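Local coordinates for protein tRNA (uracil(54)-C(5))-methyltransferase (Pyrococcus abyssi, PDB 2JJQ) that methylates carbon 5 of uridine 54 in tRNA, using S-adenosyl-L-methionine as the methyl donor, at residues G126-I140 against I151-S164. Sequence-based numbering, arbitrary orientation.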
loop_
_atom_site.group_PDB
_atom_site.type_symbol
_atom_site.label_atom_id
_atom_site.label_comp_id
_atom_site.label_asym_id
_atom_site.label_seq_id
_atom_site.Cartn_x
_atom_site.Cartn_y
_atom_site.Cartn_z
ATOM N N GLY A 126 5.200 -6.972 -11.310
ATOM C CA GLY A 126 6.115 -7.674 -10.410
ATOM C C GLY A 126 6.562 -6.867 -9.193
ATOM O O GLY A 126 7.308 -7.392 -8.365
ATOM N N HIS A 127 6.109 -5.617 -9.077
ATOM C CA HIS A 127 6.581 -4.711 -7.981
ATOM C C HIS A 127 5.866 -4.930 -6.656
ATOM O O HIS A 127 6.372 -4.541 -5.579
ATOM C CB HIS A 127 6.397 -3.241 -8.368
ATOM C CG HIS A 127 4.978 -2.899 -8.676
ATOM N ND1 HIS A 127 4.365 -3.326 -9.835
ATOM C CD2 HIS A 127 4.036 -2.230 -7.975
ATOM C CE1 HIS A 127 3.101 -2.945 -9.828
ATOM N NE2 HIS A 127 2.870 -2.287 -8.707
ATOM N N ARG A 128 4.651 -5.489 -6.722
ATOM C CA ARG A 128 3.828 -5.563 -5.549
ATOM C C ARG A 128 4.214 -6.811 -4.730
ATOM O O ARG A 128 4.303 -7.912 -5.287
ATOM C CB ARG A 128 2.353 -5.642 -5.975
ATOM C CG ARG A 128 1.438 -5.344 -4.820
ATOM C CD ARG A 128 -0.006 -5.173 -5.216
ATOM N NE ARG A 128 -0.714 -5.338 -3.963
ATOM C CZ ARG A 128 -0.964 -4.355 -3.100
ATOM N NH1 ARG A 128 -0.661 -3.097 -3.398
ATOM N NH2 ARG A 128 -1.569 -4.628 -1.956
ATOM N N ASN A 129 4.356 -6.647 -3.416
ATOM C CA ASN A 129 4.905 -7.686 -2.584
ATOM C C ASN A 129 3.884 -8.329 -1.637
ATOM O O ASN A 129 4.277 -9.145 -0.786
ATOM C CB ASN A 129 6.113 -7.114 -1.846
ATOM C CG ASN A 129 5.708 -6.025 -0.832
ATOM O OD1 ASN A 129 4.579 -6.056 -0.329
ATOM N ND2 ASN A 129 6.582 -5.029 -0.607
ATOM N N ARG A 130 2.591 -8.000 -1.801
ATOM C CA ARG A 130 1.492 -8.666 -1.085
ATOM C C ARG A 130 0.234 -8.686 -1.969
ATOM O O ARG A 130 -0.116 -7.665 -2.545
ATOM C CB ARG A 130 1.199 -7.968 0.255
ATOM C CG ARG A 130 0.102 -8.620 1.051
ATOM C CD ARG A 130 -0.499 -7.766 2.162
ATOM N NE ARG A 130 -1.648 -8.500 2.702
ATOM C CZ ARG A 130 -2.198 -8.330 3.893
ATOM N NH1 ARG A 130 -1.748 -7.386 4.712
ATOM N NH2 ARG A 130 -3.222 -9.098 4.264
ATOM N N ILE A 131 -0.442 -9.833 -2.061
ATOM C CA ILE A 131 -1.772 -9.864 -2.642
ATOM C C ILE A 131 -2.643 -10.766 -1.780
ATOM O O ILE A 131 -2.105 -11.705 -1.130
ATOM C CB ILE A 131 -1.780 -10.363 -4.076
ATOM C CG1 ILE A 131 -1.198 -11.766 -4.191
ATOM C CG2 ILE A 131 -1.016 -9.339 -4.976
ATOM C CD1 ILE A 131 -1.192 -12.191 -5.658
ATOM N N ASP A 132 -3.933 -10.437 -1.707
ATOM C CA ASP A 132 -4.892 -11.175 -0.876
ATOM C C ASP A 132 -5.900 -11.749 -1.864
ATOM O O ASP A 132 -6.637 -10.991 -2.532
ATOM C CB ASP A 132 -5.542 -10.220 0.145
ATOM C CG ASP A 132 -4.487 -9.582 1.120
ATOM O OD1 ASP A 132 -3.374 -9.171 0.694
ATOM O OD2 ASP A 132 -4.756 -9.460 2.329
ATOM N N LEU A 133 -5.843 -13.059 -2.068
ATOM C CA LEU A 133 -6.721 -13.723 -3.016
ATOM C C LEU A 133 -7.839 -14.430 -2.274
ATOM O O LEU A 133 -7.596 -15.225 -1.352
ATOM C CB LEU A 133 -5.922 -14.753 -3.824
ATOM C CG LEU A 133 -4.775 -14.195 -4.677
ATOM C CD1 LEU A 133 -3.807 -15.305 -5.047
ATOM C CD2 LEU A 133 -5.357 -13.547 -5.914
ATOM N N ALA A 134 -9.084 -14.109 -2.632
ATOM C CA ALA A 134 -10.206 -14.828 -2.102
ATOM C C ALA A 134 -10.326 -16.212 -2.760
ATOM O O ALA A 134 -10.085 -16.361 -3.965
ATOM C CB ALA A 134 -11.541 -13.994 -2.271
ATOM N N ILE A 135 -10.722 -17.218 -1.970
ATOM C CA ILE A 135 -10.756 -18.605 -2.482
ATOM C C ILE A 135 -12.214 -19.061 -2.387
ATOM O O ILE A 135 -12.708 -19.364 -1.330
ATOM C CB ILE A 135 -9.827 -19.527 -1.650
ATOM C CG1 ILE A 135 -8.401 -18.931 -1.585
ATOM C CG2 ILE A 135 -9.855 -20.994 -2.153
ATOM C CD1 ILE A 135 -7.578 -19.575 -0.484
ATOM N N THR A 136 -12.923 -19.078 -3.507
ATOM C CA THR A 136 -14.362 -19.258 -3.402
ATOM C C THR A 136 -14.851 -20.387 -4.299
ATOM O O THR A 136 -14.121 -20.896 -5.151
ATOM C CB THR A 136 -15.118 -17.956 -3.767
ATOM O OG1 THR A 136 -15.074 -17.776 -5.185
ATOM C CG2 THR A 136 -14.444 -16.730 -3.154
ATOM N N LYS A 137 -16.106 -20.784 -4.076
ATOM C CA LYS A 137 -16.718 -21.827 -4.891
ATOM C C LYS A 137 -16.542 -21.531 -6.387
ATOM O O LYS A 137 -16.079 -22.378 -7.162
ATOM C CB LYS A 137 -18.189 -22.005 -4.482
ATOM C CG LYS A 137 -18.974 -22.982 -5.348
ATOM C CD LYS A 137 -20.365 -23.263 -4.754
ATOM C CE LYS A 137 -21.268 -23.939 -5.791
ATOM N NZ LYS A 137 -21.376 -23.073 -7.015
ATOM N N ASP A 138 -16.826 -20.301 -6.786
ATOM C CA ASP A 138 -16.730 -19.943 -8.203
ATOM C C ASP A 138 -15.418 -19.337 -8.685
ATOM O O ASP A 138 -15.376 -18.692 -9.722
ATOM C CB ASP A 138 -17.899 -19.042 -8.587
ATOM C CG ASP A 138 -19.199 -19.832 -8.716
ATOM O OD1 ASP A 138 -19.130 -21.003 -9.185
ATOM O OD2 ASP A 138 -20.264 -19.304 -8.337
ATOM N N GLY A 139 -14.343 -19.509 -7.933
ATOM C CA GLY A 139 -13.048 -19.073 -8.446
ATOM C C GLY A 139 -12.149 -18.515 -7.364
ATOM O O GLY A 139 -12.602 -18.306 -6.230
ATOM N N ILE A 140 -10.908 -18.229 -7.767
ATOM C CA ILE A 140 -9.862 -17.657 -6.897
ATOM C C ILE A 140 -9.458 -16.299 -7.497
ATOM O O ILE A 140 -9.082 -16.206 -8.683
ATOM C CB ILE A 140 -8.633 -18.606 -6.820
ATOM C CG1 ILE A 140 -8.966 -19.916 -6.082
ATOM C CG2 ILE A 140 -7.417 -17.904 -6.145
ATOM C CD1 ILE A 140 -8.039 -21.083 -6.383
ATOM N N ILE A 151 -17.154 -13.100 -8.075
ATOM C CA ILE A 151 -15.699 -13.215 -8.040
ATOM C C ILE A 151 -15.134 -13.105 -9.444
ATOM O O ILE A 151 -15.748 -13.598 -10.413
ATOM C CB ILE A 151 -15.237 -14.549 -7.393
ATOM C CG1 ILE A 151 -13.746 -14.514 -7.088
ATOM C CG2 ILE A 151 -15.578 -15.758 -8.260
ATOM C CD1 ILE A 151 -13.462 -13.987 -5.680
ATOM N N VAL A 152 -13.994 -12.436 -9.554
ATOM C CA VAL A 152 -13.204 -12.442 -10.765
ATOM C C VAL A 152 -12.160 -13.559 -10.569
ATOM O O VAL A 152 -11.343 -13.480 -9.658
ATOM C CB VAL A 152 -12.483 -11.098 -10.972
ATOM C CG1 VAL A 152 -11.573 -11.170 -12.193
ATOM C CG2 VAL A 152 -13.491 -9.934 -11.122
ATOM N N ASP A 153 -12.238 -14.617 -11.357
ATOM C CA ASP A 153 -11.330 -15.738 -11.225
ATOM C C ASP A 153 -10.047 -15.494 -12.040
ATOM O O ASP A 153 -10.104 -15.089 -13.208
ATOM C CB ASP A 153 -12.057 -17.017 -11.610
ATOM C CG ASP A 153 -11.190 -18.257 -11.485
ATOM O OD1 ASP A 153 -10.489 -18.445 -10.474
ATOM O OD2 ASP A 153 -11.228 -19.090 -12.408
ATOM N N ILE A 154 -8.882 -15.659 -11.420
ATOM C CA ILE A 154 -7.611 -15.359 -12.097
ATOM C C ILE A 154 -6.625 -16.503 -11.949
ATOM O O ILE A 154 -6.728 -17.264 -10.983
ATOM C CB ILE A 154 -6.944 -14.068 -11.596
ATOM C CG1 ILE A 154 -6.431 -14.227 -10.174
ATOM C CG2 ILE A 154 -7.909 -12.882 -11.707
ATOM C CD1 ILE A 154 -5.818 -12.965 -9.609
ATOM N N ASP A 155 -5.695 -16.610 -12.901
ATOM C CA ASP A 155 -4.630 -17.614 -12.868
ATOM C C ASP A 155 -3.308 -17.004 -12.430
ATOM O O ASP A 155 -2.376 -17.724 -12.124
ATOM C CB ASP A 155 -4.374 -18.197 -14.245
ATOM C CG ASP A 155 -5.544 -18.984 -14.775
ATOM O OD1 ASP A 155 -6.242 -19.661 -13.968
ATOM O OD2 ASP A 155 -5.754 -18.906 -16.010
ATOM N N GLU A 156 -3.229 -15.675 -12.460
ATOM C CA GLU A 156 -2.013 -14.990 -12.052
ATOM C C GLU A 156 -2.305 -13.536 -11.788
ATOM O O GLU A 156 -3.302 -12.997 -12.254
ATOM C CB GLU A 156 -0.935 -15.073 -13.124
ATOM C CG GLU A 156 0.414 -14.577 -12.638
ATOM C CD GLU A 156 1.339 -14.171 -13.754
ATOM O OE1 GLU A 156 1.524 -15.008 -14.664
ATOM O OE2 GLU A 156 1.875 -13.021 -13.702
ATOM N N CYS A 157 -1.431 -12.905 -11.023
ATOM C CA CYS A 157 -1.604 -11.507 -10.725
ATOM C C CYS A 157 -0.345 -10.812 -11.167
ATOM O O CYS A 157 0.709 -10.907 -10.512
ATOM C CB CYS A 157 -1.875 -11.279 -9.248
ATOM S SG CYS A 157 -1.807 -9.526 -8.915
ATOM N N PRO A 158 -0.411 -10.135 -12.329
ATOM C CA PRO A 158 0.813 -9.587 -12.932
ATOM C C PRO A 158 1.512 -8.478 -12.092
ATOM O O PRO A 158 2.722 -8.374 -12.138
ATOM C CB PRO A 158 0.311 -9.024 -14.291
ATOM C CG PRO A 158 -1.015 -9.747 -14.520
ATOM C CD PRO A 158 -1.610 -9.879 -13.150
ATOM N N VAL A 159 0.772 -7.688 -11.328
ATOM C CA VAL A 159 1.436 -6.690 -10.465
ATOM C C VAL A 159 2.257 -7.356 -9.327
ATOM O O VAL A 159 3.280 -6.816 -8.924
ATOM C CB VAL A 159 0.500 -5.606 -9.879
ATOM C CG1 VAL A 159 -0.232 -4.857 -11.004
ATOM C CG2 VAL A 159 -0.514 -6.180 -8.903
ATOM N N PHE A 160 1.812 -8.524 -8.855
ATOM C CA PHE A 160 2.615 -9.297 -7.902
ATOM C C PHE A 160 3.737 -10.065 -8.605
ATOM O O PHE A 160 4.882 -10.081 -8.157
ATOM C CB PHE A 160 1.709 -10.249 -7.128
ATOM C CG PHE A 160 2.417 -10.963 -6.011
ATOM C CD1 PHE A 160 2.417 -10.416 -4.727
ATOM C CD2 PHE A 160 3.108 -12.160 -6.246
ATOM C CE1 PHE A 160 3.083 -11.037 -3.675
ATOM C CE2 PHE A 160 3.770 -12.832 -5.175
ATOM C CZ PHE A 160 3.781 -12.219 -3.894
ATOM N N GLY A 161 3.397 -10.730 -9.718
ATOM C CA GLY A 161 4.382 -11.394 -10.540
ATOM C C GLY A 161 4.142 -12.898 -10.587
ATOM O O GLY A 161 3.145 -13.425 -10.030
ATOM N N LYS A 162 5.087 -13.580 -11.220
ATOM C CA LYS A 162 4.942 -15.006 -11.545
ATOM C C LYS A 162 4.753 -15.919 -10.359
ATOM O O LYS A 162 4.215 -16.986 -10.521
ATOM C CB LYS A 162 6.161 -15.521 -12.302
ATOM C CG LYS A 162 7.478 -15.121 -11.692
ATOM C CD LYS A 162 8.598 -16.088 -12.122
ATOM C CE LYS A 162 9.980 -15.557 -11.758
ATOM N NZ LYS A 162 11.057 -16.464 -12.272
ATOM N N THR A 163 5.253 -15.534 -9.187
ATOM C CA THR A 163 5.005 -16.347 -7.987
ATOM C C THR A 163 3.533 -16.578 -7.812
ATOM O O THR A 163 3.154 -17.591 -7.254
ATOM C CB THR A 163 5.603 -15.677 -6.726
ATOM O OG1 THR A 163 7.004 -15.551 -6.933
ATOM C CG2 THR A 163 5.374 -16.486 -5.461
ATOM N N SER A 164 2.688 -15.633 -8.228
ATOM C CA SER A 164 1.255 -15.790 -7.934
ATOM C C SER A 164 0.688 -16.940 -8.781
ATOM O O SER A 164 -0.089 -17.725 -8.328
ATOM C CB SER A 164 0.471 -14.479 -8.176
ATOM O OG SER A 164 0.576 -14.093 -9.537
#
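D153 OD1 accepts the backbone N-H of I140 at 2.7 Å, a nearly straight bond (167°) that meets the carboxylate on its anti side, 31° out of its plane. The D153 side chain leaves anti to the backbone N (chi1 -179°), which carries OD1 across to I140 while CB passes over the CA of G139. I140 returns a bond through its carbonyl O to I154 N, 2.8 Å away, so I140 is bonded through both its N-H and its C=O. Beside this pair the type I turn from T136 to G139 is closed by G139 N on T136 O, and G139 O in turn accepts both the N-H and the hydroxyl of T136. I151 reaches toward T136 tip to tip; its CG2 lies against D138 O, and its CD1 touches A134 CB at 3.9 Å.

At the other end, V159 O accepts the N-H of R128 at 2.9 Å, and P158 O accepts that of G126 in a more bent bond. Between the two ends runs an apolar row. I131 CG2 packs on F160 CB at 3.6 Å, and I131 CD1 rests against the CB atoms of C157 and S164 together, 3.8 Å from each, whereas L133 CD2 meets I154 CD1. The F160 ring turns its edge to R130 N, and K201 makes a cation-pi contact with it. S164 OG accepts C157 N at 2.8 Å and donates to G161 O, tying the start of the helix to the C157 backbone. Strand 130-136, an edge of a five-stranded mixed sheet, is thus lined by the loop holding C157, probably one of the cysteine ligands of a [4Fe-4S] cluster in the central region of this RNA m5U methyltransferase.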